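Nucleocapsid protein (Sin Nombre virus, PDB 2IC6) probably encapsidates the viral RNA genome, with this N-terminal antiparallel coiled-coil domain probably helping nucleocapsid subunits to associate. Local coordinates at residues A[14-25]-A[54-65]. The protein carries 1 engineered substitution. Numbering follows the deposited sequence.
Sequences ITLHEQRLVTTR and VSALETKLGELK. Engineered in segment 14-25: Arg-20 (natural residue Gln).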
# COMPACT_ATOMS: atom_id res chain seq x y z
N ILE A 14 -11.09 -2.40 -0.95
CA ILE A 14 -10.41 -1.32 -0.29
C ILE A 14 -9.95 -1.86 1.05
O ILE A 14 -8.81 -1.64 1.44
CB ILE A 14 -11.32 -0.07 -0.15
CG1 ILE A 14 -11.50 0.57 -1.55
CG2 ILE A 14 -10.80 0.98 0.86
CD1 ILE A 14 -12.63 1.64 -1.61
N THR A 15 -10.81 -2.53 1.80
CA THR A 15 -10.34 -3.11 3.12
C THR A 15 -9.15 -4.01 2.99
O THR A 15 -8.21 -3.91 3.80
CB THR A 15 -11.46 -3.92 3.75
OG1 THR A 15 -12.51 -3.00 3.98
CG2 THR A 15 -11.05 -4.65 5.07
N LEU A 16 -9.17 -4.95 2.08
CA LEU A 16 -8.08 -5.89 1.91
C LEU A 16 -6.84 -5.11 1.60
O LEU A 16 -5.77 -5.40 2.16
CB LEU A 16 -8.41 -6.86 0.82
CG LEU A 16 -7.36 -7.89 0.49
CD1 LEU A 16 -7.10 -8.70 1.71
CD2 LEU A 16 -7.87 -8.69 -0.70
N HIS A 17 -6.96 -4.10 0.73
CA HIS A 17 -5.77 -3.31 0.40
C HIS A 17 -5.28 -2.44 1.55
O HIS A 17 -4.06 -2.31 1.69
CB HIS A 17 -6.01 -2.55 -0.89
CG HIS A 17 -5.92 -3.41 -2.12
ND1 HIS A 17 -6.99 -4.17 -2.57
CD2 HIS A 17 -4.91 -3.62 -3.01
CE1 HIS A 17 -6.62 -4.80 -3.68
NE2 HIS A 17 -5.38 -4.49 -3.97
N GLU A 18 -6.20 -1.86 2.34
CA GLU A 18 -5.79 -1.10 3.49
C GLU A 18 -5.06 -1.98 4.50
O GLU A 18 -4.06 -1.57 5.12
CB GLU A 18 -6.99 -0.49 4.18
CG GLU A 18 -7.65 0.58 3.42
CD GLU A 18 -6.97 1.90 3.40
OE1 GLU A 18 -7.63 2.89 2.93
OE2 GLU A 18 -5.79 2.07 3.83
N GLN A 19 -5.53 -3.20 4.70
CA GLN A 19 -4.86 -4.13 5.60
C GLN A 19 -3.48 -4.47 5.08
O GLN A 19 -2.50 -4.48 5.85
CB GLN A 19 -5.73 -5.38 5.81
CG GLN A 19 -7.03 -5.04 6.51
CD GLN A 19 -7.89 -6.26 6.82
OE1 GLN A 19 -7.74 -7.30 6.20
NE2 GLN A 19 -8.82 -6.12 7.74
N ARG A 20 -3.36 -4.76 3.77
CA ARG A 20 -2.06 -5.08 3.20
C ARG A 20 -1.12 -3.84 3.28
O ARG A 20 0.05 -3.99 3.46
CB ARG A 20 -2.24 -5.47 1.77
CG ARG A 20 -2.82 -6.70 1.59
CD ARG A 20 -2.76 -7.14 0.13
NE ARG A 20 -4.02 -6.94 -0.53
CZ ARG A 20 -4.32 -7.47 -1.70
NH1 ARG A 20 -3.45 -8.23 -2.32
NH2 ARG A 20 -5.50 -7.26 -2.24
N LEU A 21 -1.69 -2.65 3.16
CA LEU A 21 -0.88 -1.44 3.30
C LEU A 21 -0.27 -1.37 4.70
O LEU A 21 0.89 -1.01 4.86
CB LEU A 21 -1.68 -0.23 2.95
CG LEU A 21 -0.94 1.10 3.00
CD1 LEU A 21 0.31 1.12 2.12
CD2 LEU A 21 -1.88 2.27 2.67
N VAL A 22 -1.05 -1.67 5.73
CA VAL A 22 -0.51 -1.64 7.10
C VAL A 22 0.65 -2.64 7.25
O VAL A 22 1.71 -2.30 7.79
CB VAL A 22 -1.60 -1.92 8.13
CG1 VAL A 22 -1.00 -2.20 9.53
CG2 VAL A 22 -2.57 -0.75 8.18
N THR A 23 0.48 -3.89 6.81
CA THR A 23 1.52 -4.85 7.01
C THR A 23 2.74 -4.53 6.14
O THR A 23 3.90 -4.65 6.62
CB THR A 23 0.98 -6.26 6.76
OG1 THR A 23 0.50 -6.44 5.51
CG2 THR A 23 -0.11 -6.53 7.70
N THR A 24 2.53 -4.09 4.92
CA THR A 24 3.63 -3.71 4.05
C THR A 24 4.36 -2.50 4.58
O THR A 24 5.60 -2.41 4.50
CB THR A 24 3.20 -3.57 2.61
OG1 THR A 24 2.49 -4.75 2.20
CG2 THR A 24 4.41 -3.57 1.72
N ARG A 25 3.64 -1.54 5.14
CA ARG A 25 4.28 -0.38 5.74
C ARG A 25 5.11 -0.77 6.96
O ARG A 25 6.16 -0.15 7.20
CB ARG A 25 3.28 0.73 6.07
CG ARG A 25 2.99 1.64 4.95
CD ARG A 25 2.11 2.86 5.29
NE ARG A 25 2.22 3.97 4.26
CZ ARG A 25 3.28 4.75 4.09
NH1 ARG A 25 3.34 5.55 3.09
NH2 ARG A 25 4.32 4.74 4.97
N VAL A 54 4.82 -0.54 -1.01
CA VAL A 54 3.92 0.40 -0.37
C VAL A 54 3.32 1.38 -1.34
O VAL A 54 2.11 1.63 -1.34
CB VAL A 54 4.68 1.14 0.78
CG1 VAL A 54 3.91 2.38 1.27
CG2 VAL A 54 4.94 0.16 1.95
N SER A 55 4.15 1.96 -2.20
CA SER A 55 3.66 2.93 -3.16
C SER A 55 2.68 2.33 -4.14
O SER A 55 1.68 2.97 -4.46
CB SER A 55 4.83 3.47 -4.00
OG SER A 55 5.71 4.33 -3.30
N ALA A 56 2.94 1.10 -4.56
CA ALA A 56 2.03 0.45 -5.47
C ALA A 56 0.68 0.21 -4.83
O ALA A 56 -0.37 0.37 -5.47
CB ALA A 56 2.62 -0.84 -6.00
N LEU A 57 0.66 -0.14 -3.54
CA LEU A 57 -0.62 -0.29 -2.81
C LEU A 57 -1.35 1.02 -2.67
O LEU A 57 -2.56 1.06 -2.84
CB LEU A 57 -0.33 -0.89 -1.43
CG LEU A 57 -0.10 -2.39 -1.38
CD1 LEU A 57 0.53 -2.79 -0.05
CD2 LEU A 57 -1.40 -3.16 -1.61
N GLU A 58 -0.61 2.07 -2.38
CA GLU A 58 -1.24 3.36 -2.25
C GLU A 58 -1.85 3.79 -3.61
O GLU A 58 -2.98 4.32 -3.65
CB GLU A 58 -0.22 4.42 -1.79
CG GLU A 58 0.10 4.27 -0.33
CD GLU A 58 1.27 5.00 0.20
OE1 GLU A 58 2.14 5.39 -0.60
OE2 GLU A 58 1.33 5.09 1.44
N THR A 59 -1.18 3.54 -4.71
CA THR A 59 -1.74 3.85 -6.01
C THR A 59 -3.02 3.11 -6.26
O THR A 59 -4.01 3.69 -6.71
CB THR A 59 -0.70 3.62 -7.12
OG1 THR A 59 0.37 4.52 -6.91
CG2 THR A 59 -1.29 3.78 -8.50
N LYS A 60 -3.01 1.81 -6.04
CA LYS A 60 -4.18 1.01 -6.22
C LYS A 60 -5.33 1.45 -5.33
O LYS A 60 -6.47 1.58 -5.80
CB LYS A 60 -3.83 -0.45 -5.95
CG LYS A 60 -5.01 -1.41 -6.03
CD LYS A 60 -5.57 -1.58 -7.38
CE LYS A 60 -6.80 -2.49 -7.37
NZ LYS A 60 -7.17 -2.85 -8.74
N LEU A 61 -5.06 1.76 -4.07
CA LEU A 61 -6.07 2.31 -3.19
C LEU A 61 -6.66 3.60 -3.66
O LEU A 61 -7.88 3.80 -3.55
CB LEU A 61 -5.48 2.49 -1.78
CG LEU A 61 -5.50 1.24 -0.94
CD1 LEU A 61 -4.45 1.34 0.21
CD2 LEU A 61 -6.94 0.92 -0.47
N GLY A 62 -5.84 4.47 -4.18
CA GLY A 62 -6.38 5.73 -4.68
C GLY A 62 -7.34 5.52 -5.83
O GLY A 62 -8.36 6.21 -5.91
N GLU A 63 -7.02 4.58 -6.71
CA GLU A 63 -7.91 4.23 -7.81
C GLU A 63 -9.23 3.68 -7.28
O GLU A 63 -10.31 4.12 -7.72
CB GLU A 63 -7.26 3.24 -8.73
CG GLU A 63 -6.01 3.65 -9.47
CD GLU A 63 -5.28 2.44 -10.14
OE1 GLU A 63 -4.08 2.61 -10.45
OE2 GLU A 63 -5.87 1.36 -10.37
N LEU A 64 -9.16 2.71 -6.38
CA LEU A 64 -10.33 2.11 -5.82
C LEU A 64 -11.24 3.17 -5.13
O LEU A 64 -12.46 3.18 -5.30
CB LEU A 64 -9.98 1.04 -4.82
CG LEU A 64 -9.36 -0.25 -5.36
CD1 LEU A 64 -8.81 -1.07 -4.19
CD2 LEU A 64 -10.43 -1.07 -6.13
N LYS A 65 -10.62 4.07 -4.36
CA LYS A 65 -11.37 5.03 -3.61
C LYS A 65 -12.05 6.04 -4.54
O LYS A 65 -13.22 6.43 -4.34
CB LYS A 65 -10.47 5.73 -2.61
CG LYS A 65 -10.04 4.86 -1.47
CD LYS A 65 -9.02 5.51 -0.59
CE LYS A 65 -8.66 4.62 0.54
NZ LYS A 65 -7.72 5.20 1.47
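Leu-21 and His-17 of helix 6-37 interdigitate with Leu-57 and Leu-61 of helix 41-74 as knobs into holes, the packing that defines this intramolecular antiparallel coiled coil. The segment axes approach to 9.7 Å with 160° between their directions. Leu-21 sits among Val-54, Leu-57, Glu-58 and Leu-61; its CD2 reaches Leu-61 CD1 at 3.7 Å. In return, Leu-57 fills the hole lined by His-17, Arg-20, Leu-21 and Thr-24.

His-17 is a polar knob, set among Leu-57, Lys-60, Leu-61 and Leu-64. Leu-64 CD1 lies over one face of its ring, while Lys-60 CG comes obliquely to NE2 at 3.7 Å. Its ND1 hydrogen-bonds with Asn-13 O one turn back. Over the ring face opposite Leu-64 CD1, offset to the rim, lies NH2 of the engineered Arg-20.

Thr-24 packs on Leu-57 and Val-54, and in one of its two conformers its OG1 donates to Arg-20 O at 2.8 Å within its own helix. That oxygen also accepts from Thr-24 N, on the opposite face of the carbonyl plane.

Two salt bridges line one side of the apolar seam, across it from His-17 and Arg-20. Glu-18 CB points away from the partner helix, but a bend at chi2 (-76°) returns the carboxylate, whose OE1 accepts from Lys-65 NZ at 2.7 Å, nearly in line with the C-O bond. Nearer the interhelical turn, Val-54 CG1 packs against one face of the Arg-25 guanidinium. At its edge, Glu-58 OE2 takes a weak bond from NE and, through its syn lone pair, a straighter one from Arg-25 NH1 at 2.6 Å (N-H...O 160°).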